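Local coordinates for YueI protein (Bacillus subtilis, PDB 2OHW) that is of unknown function but belongs to the DUF1694 family and folds into a small mixed beta sheet flanked by helices, at residues L28-L33 with G105-A110; L41-V46 with L68-L73; H63-L68 with Y88-K93. All blocks are in the same frame, centred on the assembly; numbering follows the deposited sequence.

From the N terminus, the chain leaves helix 22-28 and enters 28-33, the first half of contact 1. It then runs through strand 37-42 into the short helix 43-46; residues 41-46 open contact 2. Residues 63-68 open contact 3 on strand 65-70. The end of that same strand and the turn after it, 68-73, close contact 2; Leu68 belongs to both contacts. Helix 75-87 follows, and 88-93 closes contact 3. Contacts 2 and 3 therefore cross along the chain. Both lie within the longer loop of contact 1, which 105-110 closes last. Contact 1 ties the turn after helix 22-28 to strand 104-110, contact 2 joins helix 43-46 to the turn after strand 65-70, and contact 3 pairs strands 65-70 and 92-95.

Contact 1: residues L28-L33 with G105-A110; sequences LFLGSL and GIVIAA
The carbonyl oxygen Phe29 O is gripped by one hydrogen bond, from Ser32 N at 3.1 Å, and is packed by both methyls of Val107. This bond closes a type I' turn from Phe29 to Ser32, right where the helix ends. Val107 CG2 lies 3.9 Å from Phe29 O, so the polar atom sits against a hydrocarbon surface on the strand side.

Leu30 and Gly31 occupy the turn corners, both with positive phi. A side chain on Gly31 would collide with the carbonyl oxygen of Leu30. Leu30 itself points at the strand. Its CG stands anti to the carbonyl carbon (chi1 -62°), and the chain slides past Val107 in the opposite direction. Leu30 CD1 reaches Val107 CG2 at 3.8 Å and also rests 4.0 Å from Gly105 O.

The same Val107 methyl meets the Phe29 ring at its edge, near the ring plane, with Phe29 CD1 to Val107 CG2 at 4.4 Å. Leu28 CD2 lies over one face of that ring, toward the rim. Further along, Ser32 puts OG anti to its backbone N (chi1 -179°), and Ser32 OG lies 3.6 Å from Ala109 CB.

A classic bulge sets Gly105 and Ile106 together opposite Leu41 of the neighbouring strand. Val37 of the edge strand 37-42 packs beside Phe29, Ser32 and Val107. The turn directly follows helix 22-28, on which Leu33 packs against Lys22, Glu25 and Arg26. It lies on the sheet face of Val107 and Ala109, while Ile106 and Ile108 touch Leu67 and Val65 of strand 65-70.

Contact 2: residues L41-V46 with L68-L73; sequences LTKGQV and LINGEL
Hydrogen bonds shape each side of this contact from within. Thr42 is the N-cap of helix 43-46, and with Gln45 it forms a capping box. Gln45 N donates to Thr42 OG1 at 3.0 Å. In return Thr42 N donates to Gln45 OE1 at 3.0 Å, in the carbonyl plane and on a lone pair. On the other side, Asn70 ends strand 65-70 with an Asx turn. Glu72 N reaches Asn70 OD1 at 2.9 Å, from 30° above the carbonyl plane. A type I turn runs from Asn70 to Leu73, and Asn70 ND2 is held by Leu104 O.

Packing joins the two sides. Val46 CG1 meets Leu73 CD1 at 3.8 Å, the side chains crossing obliquely. Tyr78 of helix 75-87 also touches Leu73. The Lys43 chain crosses the Asn70 side chain at about a right angle, with Lys43 CD 3.9 Å from Asn70 ND2. It bends at chi3 (56°) and chi4 (65°), and slides past Leu73 in the opposite direction. Lys43 NZ lies 3.0 Å from Leu73 CD2, which is unusually short.

Charge is the third element. Lys43 NZ and Glu72 OE1 stay 5.2 Å apart, too far for a salt bridge. An alanine here in place of Lys43 lacks the long chain and amine, and would probably leave Leu73 and Asn70 less tightly packed against helix 43-46 and weaken any attraction to Glu72.

The contact therefore rests on close packing rather than on a polar bridge, with the lysine amine pressed against leucine, and Glu72, at this distance, probably adds no more than a weak attraction.

Contact 3: residues H63-L68 with Y88-K93; sequences HNVTLL and YGVPFK
Leu68 and Lys93 lie side by side and point the same way, with Leu68 CD2 4.0 Å from Lys93 CB. Thr66 projects on this side of the sheet too and crosses Lys93 obliquely. Its methyl does the touching, with Thr66 CG2 3.9 Å from Lys93 CG. Thr66 OG1 comes up to the ring carbon Pro91 CG, the two side chains crossing at about a right angle.

On the opposite face Leu67 and Phe92 cross obliquely through their bases, Leu67 CB to Phe92 CB at 4.0 Å. Phe92 CG takes the crowded position between backbone N and carbonyl carbon (chi1 69°), and the ring leads away from Leu67. Ile82 of helix 75-87 packs on it.

The strands are the parallel neighbours of a beta-alpha-beta unit: strand 65-70, helix 75-87, strand 92-95. Leu67 makes both backbone bonds between the two segments, to the residues that flank Phe92. Leu67 N donates to Pro91 O at 2.9 Å, almost straight at 172°. Lys93 N donates to Leu67 O at 2.9 Å, nearly along the C=O axis. Phe92 CA adds a CA-H...O contact to Leu67 O.

Ahead of the strand, Gly89 ends the helix as the C-prime residue of a Schellman motif. Val90 then turns toward Val65 and crosses it obliquely, with Val65 CG2 3.9 Å from Val90 CG1. Val90 CG1 is anti to its own backbone N (chi1 174°) and also lies 3.5 Å from Val65 O. Ala85 and Leu59 pack on Val90 from helices 75-87 and 53-60.

Contact 1: residues L28-L33 with G105-A110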
# COMPACT_ATOMS: atom_id res chain seq x y z
N LEU A 28 1.57 -6.13 7.83
CA LEU A 28 0.73 -4.99 7.42
C LEU A 28 0.93 -4.62 5.94
O LEU A 28 -0.04 -4.43 5.19
CB LEU A 28 0.96 -3.77 8.31
CG LEU A 28 0.21 -2.48 7.93
CD1 LEU A 28 -1.29 -2.62 7.94
CD2 LEU A 28 0.62 -1.34 8.87
N PHE A 29 2.20 -4.50 5.54
CA PHE A 29 2.56 -3.93 4.25
C PHE A 29 2.78 -4.95 3.12
O PHE A 29 3.62 -4.74 2.23
CB PHE A 29 3.77 -3.01 4.40
CG PHE A 29 3.49 -1.79 5.25
CD1 PHE A 29 2.69 -0.76 4.76
CD2 PHE A 29 4.04 -1.66 6.51
CE1 PHE A 29 2.42 0.37 5.55
CE2 PHE A 29 3.80 -0.54 7.30
CZ PHE A 29 2.98 0.48 6.82
N LEU A 30 2.00 -6.03 3.15
CA LEU A 30 2.00 -7.03 2.08
C LEU A 30 3.39 -7.60 1.83
O LEU A 30 3.77 -7.90 0.68
CB LEU A 30 1.41 -6.45 0.78
CG LEU A 30 -0.05 -5.99 0.86
CD1 LEU A 30 -0.47 -5.28 -0.44
CD2 LEU A 30 -0.97 -7.17 1.14
N GLY A 31 4.13 -7.77 2.92
CA GLY A 31 5.45 -8.40 2.89
C GLY A 31 6.62 -7.43 2.95
O GLY A 31 7.75 -7.85 3.17
N SER A 32 6.35 -6.13 2.75
CA SER A 32 7.41 -5.11 2.77
C SER A 32 7.69 -4.58 4.17
O SER A 32 6.82 -4.56 5.04
CB SER A 32 7.04 -3.94 1.86
OG SER A 32 8.07 -2.95 1.86
N LEU A 33 8.94 -4.14 4.39
CA LEU A 33 9.27 -3.39 5.60
C LEU A 33 8.79 -1.94 5.47
O LEU A 33 8.77 -1.38 4.37
CB LEU A 33 10.79 -3.42 5.86
CG LEU A 33 11.42 -4.77 6.27
CD1 LEU A 33 12.91 -4.62 6.55
CD2 LEU A 33 10.70 -5.38 7.45
N GLY A 105 -4.72 -2.45 0.56
CA GLY A 105 -5.06 -3.03 -0.75
C GLY A 105 -3.89 -3.02 -1.71
O GLY A 105 -3.69 -3.96 -2.46
N ILE A 106 -3.12 -1.94 -1.69
CA ILE A 106 -1.98 -1.77 -2.59
C ILE A 106 -0.85 -1.16 -1.78
O ILE A 106 -1.10 -0.30 -0.92
CB ILE A 106 -2.37 -0.87 -3.79
CG1 ILE A 106 -3.02 -1.73 -4.88
CG2 ILE A 106 -1.20 -0.02 -4.28
CD1 ILE A 106 -3.63 -0.95 -5.99
N VAL A 107 0.36 -1.66 -2.01
CA VAL A 107 1.57 -1.05 -1.43
C VAL A 107 2.58 -0.90 -2.56
O VAL A 107 2.87 -1.87 -3.27
CB VAL A 107 2.17 -1.93 -0.31
CG1 VAL A 107 3.51 -1.38 0.17
CG2 VAL A 107 1.20 -2.07 0.86
N ILE A 108 3.10 0.31 -2.73
CA ILE A 108 4.22 0.54 -3.64
C ILE A 108 5.47 0.50 -2.78
O ILE A 108 5.62 1.32 -1.87
CB ILE A 108 4.09 1.87 -4.40
CG1 ILE A 108 2.80 1.87 -5.23
CG2 ILE A 108 5.33 2.12 -5.30
CD1 ILE A 108 2.39 3.21 -5.85
N ALA A 109 6.34 -0.46 -3.05
CA ALA A 109 7.54 -0.68 -2.22
C ALA A 109 8.79 -0.57 -3.06
O ALA A 109 8.87 -1.16 -4.14
CB ALA A 109 7.47 -2.04 -1.54
N ALA A 110 9.77 0.16 -2.54
CA ALA A 110 11.08 0.25 -3.17
C ALA A 110 11.94 -0.97 -2.83
O ALA A 110 11.66 -1.70 -1.88
CB ALA A 110 11.78 1.53 -2.74

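Contact 2: residues L41-V46 with L68-L73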
# COMPACT_ATOMS: atom_id res chain seq x y z
N LEU A 41 -2.37 2.20 -0.06
CA LEU A 41 -3.80 2.52 -0.16
C LEU A 41 -4.58 1.46 0.60
O LEU A 41 -4.21 0.26 0.54
CB LEU A 41 -4.25 2.45 -1.61
CG LEU A 41 -3.77 3.54 -2.57
CD1 LEU A 41 -4.34 3.24 -3.96
CD2 LEU A 41 -4.13 4.92 -2.15
N THR A 42 -5.64 1.86 1.31
CA THR A 42 -6.50 0.86 1.95
C THR A 42 -7.30 0.11 0.88
O THR A 42 -7.45 0.59 -0.26
CB THR A 42 -7.52 1.49 2.93
OG1 THR A 42 -8.47 2.27 2.19
CG2 THR A 42 -6.82 2.34 3.98
N LYS A 43 -7.83 -1.05 1.26
CA LYS A 43 -8.76 -1.76 0.37
C LYS A 43 -9.91 -0.85 -0.06
O LYS A 43 -10.30 -0.83 -1.22
CB LYS A 43 -9.25 -3.06 1.00
CG LYS A 43 -8.19 -4.14 1.08
CD LYS A 43 -8.66 -5.36 1.90
CE LYS A 43 -9.95 -5.92 1.35
NZ LYS A 43 -9.74 -6.47 -0.01
N GLY A 44 -10.44 -0.07 0.89
CA GLY A 44 -11.53 0.84 0.56
C GLY A 44 -11.16 1.86 -0.50
O GLY A 44 -11.95 2.16 -1.38
N GLN A 45 -9.94 2.41 -0.41
CA GLN A 45 -9.46 3.32 -1.44
C GLN A 45 -9.28 2.61 -2.78
O GLN A 45 -9.62 3.16 -3.84
CB GLN A 45 -8.16 3.99 -0.98
CG GLN A 45 -8.38 4.93 0.19
CD GLN A 45 -7.07 5.54 0.69
OE1 GLN A 45 -6.11 4.82 0.96
NE2 GLN A 45 -7.03 6.87 0.80
N VAL A 46 -8.74 1.40 -2.77
CA VAL A 46 -8.57 0.70 -4.06
C VAL A 46 -9.94 0.46 -4.73
O VAL A 46 -10.05 0.47 -5.96
CB VAL A 46 -7.78 -0.61 -3.89
CG1 VAL A 46 -7.75 -1.42 -5.19
CG2 VAL A 46 -6.36 -0.28 -3.46
N LEU A 68 2.68 -3.96 -5.10
CA LEU A 68 2.17 -5.11 -4.35
C LEU A 68 0.65 -4.95 -4.21
O LEU A 68 0.17 -3.86 -3.83
CB LEU A 68 2.80 -5.16 -2.96
CG LEU A 68 4.34 -5.22 -2.89
CD1 LEU A 68 4.81 -5.25 -1.44
CD2 LEU A 68 4.86 -6.45 -3.64
N ILE A 69 -0.09 -6.03 -4.51
CA ILE A 69 -1.55 -6.00 -4.54
C ILE A 69 -2.06 -7.09 -3.61
O ILE A 69 -1.61 -8.24 -3.68
CB ILE A 69 -2.06 -6.27 -5.95
CG1 ILE A 69 -1.62 -5.16 -6.90
CG2 ILE A 69 -3.59 -6.41 -5.97
CD1 ILE A 69 -1.61 -5.60 -8.36
N ASN A 70 -3.01 -6.75 -2.75
CA ASN A 70 -3.64 -7.69 -1.86
C ASN A 70 -4.53 -8.66 -2.63
O ASN A 70 -5.54 -8.24 -3.20
CB ASN A 70 -4.49 -6.90 -0.85
CG ASN A 70 -5.00 -7.75 0.27
OD1 ASN A 70 -5.26 -8.95 0.09
ND2 ASN A 70 -5.17 -7.14 1.44
N GLY A 71 -4.18 -9.95 -2.62
CA GLY A 71 -4.93 -10.99 -3.33
C GLY A 71 -6.35 -11.22 -2.85
O GLY A 71 -7.11 -11.94 -3.50
N GLU A 72 -6.73 -10.61 -1.72
CA GLU A 72 -8.14 -10.70 -1.31
C GLU A 72 -9.07 -9.93 -2.24
O GLU A 72 -10.28 -10.19 -2.28
CB GLU A 72 -8.34 -10.17 0.11
CG GLU A 72 -7.46 -10.86 1.11
CD GLU A 72 -8.22 -11.49 2.23
OE1 GLU A 72 -9.32 -11.01 2.58
OE2 GLU A 72 -7.70 -12.48 2.78
N LEU A 73 -8.50 -8.95 -2.96
CA LEU A 73 -9.23 -8.14 -3.91
C LEU A 73 -9.46 -8.90 -5.21
O LEU A 73 -8.64 -9.71 -5.61
CB LEU A 73 -8.43 -6.86 -4.23
CG LEU A 73 -8.27 -5.87 -3.07
CD1 LEU A 73 -7.25 -4.82 -3.48
CD2 LEU A 73 -9.61 -5.23 -2.77

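Contact 3: residues H63-L68 with Y88-K93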
# COMPACT_ATOMS: atom_id res chain seq x y z
N HIS A 63 11.85 4.63 -8.99
CA HIS A 63 12.98 3.87 -9.49
C HIS A 63 13.01 2.58 -8.68
O HIS A 63 13.02 2.62 -7.44
CB HIS A 63 14.27 4.69 -9.34
CG HIS A 63 15.14 4.28 -8.20
ND1 HIS A 63 16.27 3.51 -8.38
CD2 HIS A 63 15.07 4.53 -6.87
CE1 HIS A 63 16.85 3.29 -7.21
NE2 HIS A 63 16.14 3.91 -6.27
N ASN A 64 12.98 1.46 -9.38
CA ASN A 64 13.10 0.14 -8.77
C ASN A 64 12.09 -0.06 -7.64
O ASN A 64 12.45 -0.36 -6.51
CB ASN A 64 14.54 -0.11 -8.32
CG ASN A 64 15.53 -0.09 -9.48
OD1 ASN A 64 16.68 0.31 -9.32
ND2 ASN A 64 15.08 -0.51 -10.66
N VAL A 65 10.82 0.14 -7.98
CA VAL A 65 9.73 -0.19 -7.06
C VAL A 65 8.91 -1.32 -7.64
O VAL A 65 9.00 -1.62 -8.84
CB VAL A 65 8.81 1.02 -6.74
CG1 VAL A 65 9.60 2.16 -6.07
CG2 VAL A 65 8.05 1.51 -7.97
N THR A 66 8.12 -1.95 -6.78
CA THR A 66 7.16 -2.96 -7.18
C THR A 66 5.78 -2.54 -6.68
O THR A 66 5.65 -1.98 -5.59
CB THR A 66 7.52 -4.33 -6.59
OG1 THR A 66 8.87 -4.68 -6.98
CG2 THR A 66 6.57 -5.43 -7.07
N LEU A 67 4.77 -2.82 -7.48
CA LEU A 67 3.39 -2.68 -7.06
C LEU A 67 2.90 -3.99 -6.41
O LEU A 67 2.74 -5.01 -7.09
CB LEU A 67 2.52 -2.29 -8.26
CG LEU A 67 1.02 -2.28 -8.01
CD1 LEU A 67 0.67 -1.20 -7.02
CD2 LEU A 67 0.25 -2.09 -9.32
N LEU A 68 2.68 -3.96 -5.10
CA LEU A 68 2.17 -5.11 -4.35
C LEU A 68 0.65 -4.95 -4.21
O LEU A 68 0.17 -3.86 -3.83
CB LEU A 68 2.80 -5.16 -2.96
CG LEU A 68 4.34 -5.22 -2.89
CD1 LEU A 68 4.81 -5.25 -1.44
CD2 LEU A 68 4.86 -6.45 -3.64
N TYR A 88 4.68 2.63 -16.77
CA TYR A 88 5.95 3.19 -16.31
C TYR A 88 7.02 2.13 -16.04
O TYR A 88 8.05 2.41 -15.41
CB TYR A 88 5.70 4.09 -15.08
CG TYR A 88 4.68 5.16 -15.36
CD1 TYR A 88 4.96 6.19 -16.27
CD2 TYR A 88 3.42 5.14 -14.76
CE1 TYR A 88 4.03 7.16 -16.56
CE2 TYR A 88 2.48 6.11 -15.04
CZ TYR A 88 2.80 7.12 -15.94
OH TYR A 88 1.88 8.09 -16.23
N GLY A 89 6.79 0.90 -16.51
CA GLY A 89 7.79 -0.15 -16.38
C GLY A 89 7.94 -0.71 -14.99
O GLY A 89 9.01 -1.24 -14.65
N VAL A 90 6.87 -0.62 -14.19
CA VAL A 90 6.89 -1.11 -12.81
C VAL A 90 6.26 -2.51 -12.76
O VAL A 90 5.12 -2.68 -13.18
CB VAL A 90 6.10 -0.16 -11.87
CG1 VAL A 90 5.99 -0.74 -10.44
CG2 VAL A 90 6.75 1.21 -11.82
N PRO A 91 7.00 -3.48 -12.21
CA PRO A 91 6.43 -4.82 -12.07
C PRO A 91 5.38 -4.86 -10.98
O PRO A 91 5.38 -4.01 -10.09
CB PRO A 91 7.64 -5.67 -11.69
CG PRO A 91 8.54 -4.75 -11.00
CD PRO A 91 8.38 -3.42 -11.69
N PHE A 92 4.48 -5.83 -11.05
CA PHE A 92 3.53 -6.03 -9.97
C PHE A 92 3.55 -7.46 -9.46
O PHE A 92 3.97 -8.40 -10.16
CB PHE A 92 2.12 -5.65 -10.41
CG PHE A 92 1.51 -6.56 -11.45
CD1 PHE A 92 0.77 -7.67 -11.05
CD2 PHE A 92 1.65 -6.30 -12.81
CE1 PHE A 92 0.19 -8.51 -11.99
CE2 PHE A 92 1.07 -7.16 -13.77
CZ PHE A 92 0.35 -8.25 -13.35
N LYS A 93 3.08 -7.61 -8.23
CA LYS A 93 2.97 -8.92 -7.58
C LYS A 93 1.64 -8.97 -6.87
O LYS A 93 1.30 -8.05 -6.13
CB LYS A 93 4.12 -9.13 -6.58
CG LYS A 93 5.52 -9.14 -7.20
CD LYS A 93 6.60 -9.66 -6.22
CE LYS A 93 7.98 -9.64 -6.87
NZ LYS A 93 9.10 -9.87 -5.90